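Local coordinates for protein succinylglutamate desuccinylase (Vibrio parahaemolyticus, PDB 2BCO) that probably hydrolyses N-succinylglutamate to succinate and glutamate, the last step of arginine breakdown by the succinyltransferase pathway, using one zinc ion per subunit, at residues L135-F140 against E209-Q214; I57-I62 against S201-Y206. All coordinates share one frame; numbering follows the deposited sequence.

Interaction 1 (L135-F140 against E209-Q214)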
ATOM      1  N   LEU A 135      12.420 -10.247  -5.649  1.00 16.29           N
ATOM      2  CA  LEU A 135      12.635 -11.696  -5.651  1.00 17.23           C
ATOM      3  C   LEU A 135      11.493 -12.421  -4.928  1.00 15.23           C
ATOM      4  O   LEU A 135      10.998 -13.441  -5.400  1.00 15.37           O
ATOM      5  CB  LEU A 135      13.970 -12.021  -4.970  1.00 25.99           C
ATOM      6  CG  LEU A 135      15.244 -12.213  -5.802  1.00 29.57           C
ATOM      7  CD1 LEU A 135      15.193 -11.405  -7.080  1.00 28.96           C
ATOM      8  CD2 LEU A 135      16.458 -11.831  -4.950  1.00 28.33           C
ATOM      9  N   LEU A 136      11.089 -11.892  -3.773  1.00 18.19           N
ATOM     10  CA  LEU A 136      10.002 -12.481  -2.991  1.00 16.31           C
ATOM     11  C   LEU A 136       8.710 -12.493  -3.800  1.00 16.42           C
ATOM     12  O   LEU A 136       7.924 -13.434  -3.716  1.00 20.01           O
ATOM     13  CB  LEU A 136       9.768 -11.681  -1.715  1.00 15.59           C
ATOM     14  CG  LEU A 136      10.943 -11.527  -0.755  1.00 18.54           C
ATOM     15  CD1 LEU A 136      10.485 -10.746   0.462  1.00 19.65           C
ATOM     16  CD2 LEU A 136      11.463 -12.897  -0.340  1.00 21.77           C
ATOM     17  N   VAL A 137       8.487 -11.434  -4.571  1.00 11.97           N
ATOM     18  CA  VAL A 137       7.292 -11.334  -5.386  1.00 12.75           C
ATOM     19  C   VAL A 137       7.324 -12.416  -6.450  1.00 14.33           C
ATOM     20  O   VAL A 137       6.342 -13.141  -6.653  1.00 12.68           O
ATOM     21  CB  VAL A 137       7.198  -9.950  -6.082  1.00  9.70           C
ATOM     22  CG1 VAL A 137       6.105  -9.969  -7.145  1.00  8.31           C
ATOM     23  CG2 VAL A 137       6.905  -8.875  -5.055  1.00  9.50           C
ATOM     24  N   ARG A 138       8.466 -12.516  -7.125  1.00 15.09           N
ATOM     25  CA  ARG A 138       8.654 -13.498  -8.174  1.00 16.26           C
ATOM     26  C   ARG A 138       8.390 -14.914  -7.664  1.00 17.76           C
ATOM     27  O   ARG A 138       7.606 -15.655  -8.261  1.00 16.75           O
ATOM     28  CB  ARG A 138      10.077 -13.406  -8.723  1.00 21.91           C
ATOM     29  CG  ARG A 138      10.357 -14.319  -9.910  1.00 24.12           C
ATOM     30  CD  ARG A 138      11.853 -14.507 -10.082  1.00 21.69           C
ATOM     31  NE  ARG A 138      12.446 -15.166  -8.920  1.00 22.94           N
ATOM     32  CZ  ARG A 138      13.756 -15.298  -8.726  1.00 23.14           C
ATOM     33  NH1 ARG A 138      14.607 -14.810  -9.618  1.00 23.57           N
ATOM     34  NH2 ARG A 138      14.218 -15.922  -7.649  1.00 20.43           N
ATOM     35  N   ASP A 139       9.036 -15.284  -6.556  1.00 19.69           N
ATOM     36  CA  ASP A 139       8.880 -16.624  -5.994  1.00 18.02           C
ATOM     37  C   ASP A 139       7.462 -16.948  -5.544  1.00 17.42           C
ATOM     38  O   ASP A 139       7.004 -18.084  -5.674  1.00 17.36           O
ATOM     39  CB  ASP A 139       9.826 -16.825  -4.805  1.00 20.10           C
ATOM     40  CG  ASP A 139      11.288 -16.880  -5.219  1.00 20.81           C
ATOM     41  OD1 ASP A 139      11.576 -16.876  -6.443  1.00 19.93           O
ATOM     42  OD2 ASP A 139      12.152 -16.929  -4.311  1.00 21.46           O
ATOM     43  N   PHE A 140       6.769 -15.952  -5.010  1.00 15.40           N
ATOM     44  CA  PHE A 140       5.415 -16.158  -4.532  1.00 15.23           C
ATOM     45  C   PHE A 140       4.395 -16.306  -5.661  1.00 15.39           C
ATOM     46  O   PHE A 140       3.504 -17.144  -5.582  1.00 19.20           O
ATOM     47  CB  PHE A 140       5.016 -15.002  -3.618  1.00 14.76           C
ATOM     48  CG  PHE A 140       3.681 -15.184  -2.966  1.00 11.62           C
ATOM     49  CD1 PHE A 140       3.488 -16.175  -2.006  1.00  9.86           C
ATOM     50  CD2 PHE A 140       2.608 -14.366  -3.312  1.00  8.74           C
ATOM     51  CE1 PHE A 140       2.243 -16.345  -1.394  1.00 11.80           C
ATOM     52  CE2 PHE A 140       1.358 -14.525  -2.708  1.00  9.62           C
ATOM     53  CZ  PHE A 140       1.175 -15.520  -1.746  1.00 11.67           C
ATOM     54  N   GLU A 209       2.444  -3.993 -12.534  1.00 18.93           N
ATOM     55  CA  GLU A 209       3.104  -3.929 -13.834  1.00 19.56           C
ATOM     56  C   GLU A 209       3.782  -5.211 -14.262  1.00 20.51           C
ATOM     57  O   GLU A 209       3.734  -5.571 -15.432  1.00 26.40           O
ATOM     58  CB  GLU A 209       4.140  -2.798 -13.860  1.00 14.30           C
ATOM     59  CG  GLU A 209       5.032  -2.754 -15.119  1.00 12.69           C
ATOM     60  CD  GLU A 209       4.238  -2.656 -16.420  1.00 15.09           C
ATOM     61  OE1 GLU A 209       3.286  -1.856 -16.475  1.00 14.87           O
ATOM     62  OE2 GLU A 209       4.574  -3.369 -17.390  1.00 15.20           O
ATOM     63  N   ASN A 210       4.403  -5.911 -13.324  1.00 14.43           N
ATOM     64  CA  ASN A 210       5.128  -7.120 -13.678  1.00 14.40           C
ATOM     65  C   ASN A 210       4.446  -8.443 -13.427  1.00 17.76           C
ATOM     66  O   ASN A 210       4.939  -9.477 -13.871  1.00 19.03           O
ATOM     67  CB  ASN A 210       6.481  -7.108 -12.977  1.00 16.28           C
ATOM     68  CG  ASN A 210       7.398  -6.053 -13.538  1.00 15.49           C
ATOM     69  OD1 ASN A 210       7.842  -6.160 -14.675  1.00 17.60           O
ATOM     70  ND2 ASN A 210       7.674  -5.019 -12.757  1.00 13.24           N
ATOM     71  N   TYR A 211       3.324  -8.439 -12.718  1.00 12.79           N
ATOM     72  CA  TYR A 211       2.646  -9.700 -12.450  1.00 13.54           C
ATOM     73  C   TYR A 211       1.131  -9.601 -12.527  1.00 11.46           C
ATOM     74  O   TYR A 211       0.426 -10.532 -12.159  1.00 10.23           O
ATOM     75  CB  TYR A 211       3.085 -10.232 -11.085  1.00 17.95           C
ATOM     76  CG  TYR A 211       4.558 -10.572 -11.048  1.00 18.36           C
ATOM     77  CD1 TYR A 211       5.022 -11.792 -11.537  1.00 19.28           C
ATOM     78  CD2 TYR A 211       5.499  -9.657 -10.575  1.00 17.19           C
ATOM     79  CE1 TYR A 211       6.393 -12.099 -11.557  1.00 17.17           C
ATOM     80  CE2 TYR A 211       6.875  -9.953 -10.592  1.00 18.34           C
ATOM     81  CZ  TYR A 211       7.310 -11.177 -11.085  1.00 18.20           C
ATOM     82  OH  TYR A 211       8.652 -11.486 -11.097  1.00 20.27           O
ATOM     83  N   SER A 212       0.646  -8.472 -13.030  1.00 13.57           N
ATOM     84  CA  SER A 212      -0.788  -8.243 -13.183  1.00 15.76           C
ATOM     85  C   SER A 212      -1.561  -8.471 -11.891  1.00 13.93           C
ATOM     86  O   SER A 212      -2.688  -8.959 -11.922  1.00 14.40           O
ATOM     87  CB  SER A 212      -1.356  -9.167 -14.268  1.00 16.31           C
ATOM     88  OG  SER A 212      -0.661  -8.995 -15.491  1.00 21.22           O
ATOM     89  N   ALA A 213      -0.962  -8.123 -10.759  1.00 11.40           N
ATOM     90  CA  ALA A 213      -1.635  -8.323  -9.482  1.00 11.47           C
ATOM     91  C   ALA A 213      -2.648  -7.213  -9.215  1.00  8.03           C
ATOM     92  O   ALA A 213      -2.463  -6.081  -9.644  1.00  5.75           O
ATOM     93  CB  ALA A 213      -0.602  -8.376  -8.345  1.00  9.21           C
ATOM     94  N   GLN A 214      -3.729  -7.555  -8.524  1.00  9.38           N
ATOM     95  CA  GLN A 214      -4.756  -6.578  -8.159  1.00  6.79           C
ATOM     96  C   GLN A 214      -4.052  -5.904  -6.985  1.00  6.92           C
ATOM     97  O   GLN A 214      -4.086  -6.377  -5.849  1.00  8.98           O
ATOM     98  CB  GLN A 214      -6.036  -7.327  -7.763  1.00  3.67           C
ATOM     99  CG  GLN A 214      -6.603  -8.100  -8.969  1.00 11.64           C
ATOM    100  CD  GLN A 214      -7.569  -9.220  -8.608  1.00 13.18           C
ATOM    101  OE1 GLN A 214      -8.754  -8.984  -8.400  1.00 14.47           O
ATOM    102  NE2 GLN A 214      -7.055 -10.451  -8.521  1.00 11.95           N
TER
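Tyr-211 reaches across to helix 125-141, where Val-137 and Arg-138 receive its ring. The CG1 methyl of Val-137 meets the ring at an oblique angle, 3.5 Å from Tyr-211 CD2 and equally close to Tyr-211 CE2, so one ring bond rests on a single methyl. Farther out, the phenol oxygen Tyr-211 OH lies 3.4 Å from CB of Arg-138 and almost as near to its CG; the oxygen thus meets the aliphatic root of the arginine rather than its charged end. Val-137 presents CG1 because that methyl stands anti to its backbone N (chi1 168°).

The arginine head turns elsewhere. Its chain bends at chi3 (63°), and the guanidinium plane stands almost perpendicular to the tyrosine ring. Arg-138 NE and Arg-138 NH2 each lie 3.1 Å from OD1 of the next residue, Asp-139, in a side-on salt bridge. The two N-H groups share that one oxygen on its syn side, both tilted out of the carboxylate plane and coming from the same face of it, while OD1 itself lies in the guanidinium plane.

Tyr-211 lies in the last part of helix 203-211, and Ser-212 leaves the helical conformation with positive phi as the chain turns toward strand 214-220. The carbonyl of Tyr-211 accepts a hydrogen bond from Arg-149, and its ring also touches Tyr-206, five residues earlier. The contact therefore joins the C-terminal part of helix 203-211 to the last turns of helix 125-141 in the catalytic domain, away from the zinc site. Between these segments the attraction is essentially van der Waals, with the arginine charge directed to Asp-139 and the phenol oxygen set against the CB and CG methylenes of Arg-138.

Interaction 2 (I57-I62 against S201-Y206)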
ATOM      1  N   ILE A  57      -0.246 -10.982  -1.353  1.00  9.11           N
ATOM      2  CA  ILE A  57       0.974 -10.493  -0.738  1.00  8.09           C
ATOM      3  C   ILE A  57       0.479  -9.363   0.141  1.00  7.74           C
ATOM      4  O   ILE A  57      -0.199  -8.461  -0.331  1.00  7.43           O
ATOM      5  CB  ILE A  57       1.958  -9.896  -1.762  1.00 10.71           C
ATOM      6  CG1 ILE A  57       2.506 -10.994  -2.675  1.00  8.45           C
ATOM      7  CG2 ILE A  57       3.102  -9.188  -1.028  1.00  8.86           C
ATOM      8  CD1 ILE A  57       3.445 -10.458  -3.751  1.00  5.09           C
ATOM      9  N   ILE A  58       0.788  -9.422   1.424  1.00 11.28           N
ATOM     10  CA  ILE A  58       0.363  -8.371   2.329  1.00  8.46           C
ATOM     11  C   ILE A  58       1.631  -7.783   2.927  1.00  9.90           C
ATOM     12  O   ILE A  58       2.223  -8.360   3.829  1.00  9.77           O
ATOM     13  CB  ILE A  58      -0.543  -8.939   3.445  1.00 10.13           C
ATOM     14  CG1 ILE A  58      -1.750  -9.654   2.816  1.00  7.94           C
ATOM     15  CG2 ILE A  58      -1.011  -7.812   4.364  1.00 10.42           C
ATOM     16  CD1 ILE A  58      -2.521 -10.546   3.788  1.00  6.28           C
ATOM     17  N   SER A  59       2.057  -6.637   2.411  1.00 11.14           N
ATOM     18  CA  SER A  59       3.267  -6.019   2.923  1.00 10.58           C
ATOM     19  C   SER A  59       2.997  -4.775   3.752  1.00 10.33           C
ATOM     20  O   SER A  59       2.009  -4.066   3.558  1.00 10.19           O
ATOM     21  CB  SER A  59       4.236  -5.691   1.771  1.00  8.24           C
ATOM     22  OG  SER A  59       3.670  -4.808   0.822  1.00 12.74           O
ATOM     23  N   CYS A  60       3.882  -4.531   4.700  1.00 11.59           N
ATOM     24  CA  CYS A  60       3.776  -3.363   5.543  1.00 14.22           C
ATOM     25  C   CYS A  60       5.190  -2.926   5.871  1.00 14.29           C
ATOM     26  O   CYS A  60       6.147  -3.683   5.677  1.00 13.19           O
ATOM     27  CB  CYS A  60       3.016  -3.696   6.827  1.00 12.95           C
ATOM     28  SG  CYS A  60       3.800  -4.940   7.823  1.00 15.15           S
ATOM     29  N   GLY A  61       5.324  -1.698   6.354  1.00 12.65           N
ATOM     30  CA  GLY A  61       6.637  -1.214   6.714  1.00 12.20           C
ATOM     31  C   GLY A  61       7.605  -0.829   5.605  1.00 11.84           C
ATOM     32  O   GLY A  61       8.798  -0.748   5.876  1.00 13.61           O
ATOM     33  N   ILE A  62       7.129  -0.608   4.379  1.00  9.17           N
ATOM     34  CA  ILE A  62       8.015  -0.181   3.298  1.00  9.83           C
ATOM     35  C   ILE A  62       8.703   1.076   3.837  1.00 12.14           C
ATOM     36  O   ILE A  62       9.875   1.343   3.553  1.00 13.64           O
ATOM     37  CB  ILE A  62       7.221   0.148   1.997  1.00  9.52           C
ATOM     38  CG1 ILE A  62       6.932  -1.146   1.233  1.00 11.84           C
ATOM     39  CG2 ILE A  62       8.006   1.116   1.099  1.00  7.66           C
ATOM     40  CD1 ILE A  62       8.188  -1.928   0.838  1.00  8.66           C
ATOM     41  N   SER A 201       7.027   3.933  -9.245  1.00 15.45           N
ATOM     42  CA  SER A 201       8.230   3.242  -8.807  1.00 14.97           C
ATOM     43  C   SER A 201       7.985   2.571  -7.468  1.00 13.36           C
ATOM     44  O   SER A 201       8.936   2.175  -6.788  1.00 14.81           O
ATOM     45  CB  SER A 201       9.371   4.241  -8.649  1.00 16.50           C
ATOM     46  OG  SER A 201       9.045   5.174  -7.619  1.00 19.47           O
ATOM     47  N   THR A 202       6.714   2.445  -7.090  1.00 10.27           N
ATOM     48  CA  THR A 202       6.372   1.838  -5.810  1.00  8.99           C
ATOM     49  C   THR A 202       6.335   0.324  -5.855  1.00  9.23           C
ATOM     50  O   THR A 202       6.362  -0.286  -6.919  1.00 12.82           O
ATOM     51  CB  THR A 202       5.014   2.338  -5.292  1.00 12.35           C
ATOM     52  OG1 THR A 202       3.974   1.914  -6.191  1.00 12.80           O
ATOM     53  CG2 THR A 202       5.029   3.868  -5.162  1.00  7.25           C
ATOM     54  N   PHE A 203       6.266  -0.269  -4.674  1.00  9.68           N
ATOM     55  CA  PHE A 203       6.232  -1.712  -4.527  1.00 10.57           C
ATOM     56  C   PHE A 203       4.927  -2.260  -5.116  1.00 12.94           C
ATOM     57  O   PHE A 203       4.915  -3.313  -5.761  1.00 15.00           O
ATOM     58  CB  PHE A 203       6.352  -2.041  -3.039  1.00  5.55           C
ATOM     59  CG  PHE A 203       6.541  -3.502  -2.736  1.00  7.87           C
ATOM     60  CD1 PHE A 203       7.222  -4.341  -3.618  1.00  7.37           C
ATOM     61  CD2 PHE A 203       6.089  -4.027  -1.528  1.00  5.66           C
ATOM     62  CE1 PHE A 203       7.456  -5.668  -3.294  1.00  7.25           C
ATOM     63  CE2 PHE A 203       6.321  -5.354  -1.192  1.00  8.19           C
ATOM     64  CZ  PHE A 203       7.002  -6.180  -2.081  1.00  7.52           C
ATOM     65  N   SER A 204       3.835  -1.531  -4.887  1.00 10.09           N
ATOM     66  CA  SER A 204       2.518  -1.897  -5.392  1.00  9.64           C
ATOM     67  C   SER A 204       2.503  -1.862  -6.923  1.00 10.07           C
ATOM     68  O   SER A 204       2.015  -2.786  -7.576  1.00  8.83           O
ATOM     69  CB  SER A 204       1.473  -0.919  -4.840  1.00 11.75           C
ATOM     70  OG  SER A 204       0.193  -1.181  -5.372  1.00 20.21           O
ATOM     71  N   TRP A 205       3.033  -0.781  -7.489  1.00 13.38           N
ATOM     72  CA  TRP A 205       3.092  -0.636  -8.939  1.00 13.11           C
ATOM     73  C   TRP A 205       3.910  -1.770  -9.553  1.00 11.75           C
ATOM     74  O   TRP A 205       3.559  -2.286 -10.608  1.00 14.96           O
ATOM     75  CB  TRP A 205       3.720   0.710  -9.333  1.00  9.58           C
ATOM     76  CG  TRP A 205       4.170   0.759 -10.783  1.00 14.27           C
ATOM     77  CD1 TRP A 205       3.407   1.075 -11.869  1.00 15.51           C
ATOM     78  CD2 TRP A 205       5.466   0.398 -11.299  1.00 11.39           C
ATOM     79  NE1 TRP A 205       4.142   0.932 -13.022  1.00 13.81           N
ATOM     80  CE2 TRP A 205       5.400   0.522 -12.704  1.00 13.26           C
ATOM     81  CE3 TRP A 205       6.667  -0.011 -10.710  1.00 11.40           C
ATOM     82  CZ2 TRP A 205       6.504   0.235 -13.534  1.00 14.91           C
ATOM     83  CZ3 TRP A 205       7.763  -0.294 -11.538  1.00 11.88           C
ATOM     84  CH2 TRP A 205       7.670  -0.167 -12.933  1.00 12.44           C
ATOM     85  N   TYR A 206       4.998  -2.158  -8.894  1.00 12.07           N
ATOM     86  CA  TYR A 206       5.848  -3.227  -9.413  1.00 12.94           C
ATOM     87  C   TYR A 206       5.100  -4.553  -9.596  1.00 13.13           C
ATOM     88  O   TYR A 206       5.320  -5.266 -10.574  1.00 14.71           O
ATOM     89  CB  TYR A 206       7.046  -3.451  -8.492  1.00 13.70           C
ATOM     90  CG  TYR A 206       7.998  -4.510  -8.986  1.00 14.90           C
ATOM     91  CD1 TYR A 206       9.003  -4.197  -9.896  1.00 16.86           C
ATOM     92  CD2 TYR A 206       7.897  -5.832  -8.547  1.00 15.67           C
ATOM     93  CE1 TYR A 206       9.898  -5.173 -10.354  1.00 17.52           C
ATOM     94  CE2 TYR A 206       8.784  -6.815  -8.999  1.00 14.18           C
ATOM     95  CZ  TYR A 206       9.781  -6.474  -9.903  1.00 15.82           C
ATOM     96  OH  TYR A 206      10.679  -7.418 -10.341  1.00 18.87           O
TER
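With CG anti to its backbone N (chi1 -171°), the ring of Phe-203 reaches out from the first turn of helix 203-211 toward Ser-59 and Ile-62. Ser-59 answers with a chi1 of 60°, which places OG between its backbone N and carbonyl carbon and at the edge of the ring; CB lies at that edge too, in the ring plane. The hydroxyl oxygen Ser-59 OG lies 3.4 Å from Phe-203 CE2, near the ring plane, and Ser-59 CB follows at 3.6 Å from the same carbon. An oxygen at this edge faces the slightly positive ring hydrogens and not the pi cloud. Its hydrogen-bonding needs are met elsewhere, by Asp-153 and His-151 of strand 149-157.

Ile-62 approaches the same ring obliquely, its CD1 methyl 3.8 Å from Phe-203 CD2. Strand 55-60 ends just before it, at Cys-60, and Gly-61 carries the chain round with positive phi. In this zinc-carboxypeptidase-like catalytic domain, the residue after Ile-62 is the zinc ligand His-63; the side chain of Ile-62 lies about 6 Å from the metal and also touches the ligand His-155. Phe-203 thus packs against the segment that leads directly into the metal site. Its ring is further fixed by stacking with Phe-116 and by an edge-to-face meeting with His-151.

The start of the helix is secured by Thr-202 at the N-cap, where Trp-205 N donates to Thr-202 OG1 over 3.1 Å, with an N-H...O angle of 161°. Tyr-206 N bonds to Thr-202 O in the same turn, and the amide of Phe-203 is taken up by Asn-113 OD1.

Overall arrangement
The centres of the two interactions are 10 Å apart within the catalytic domain, and both draw on helix 203-211: interaction 2 uses its N-terminal turn, interaction 1 its C-terminal part. Along the chain the order is 57-62, 135-140, 201-206, 209-214, so the contacts interleave. They also touch directly. Val-137 of helix 125-141 reaches Phe-203 and Ile-57, while Phe-140 lies on Ile-57, so the two helices and strand 55-60 share apolar packing. Interaction 2 is buried near the zinc, whereas interaction 1 is partly buried and lies farther from the centre of the chain, away from the metal site.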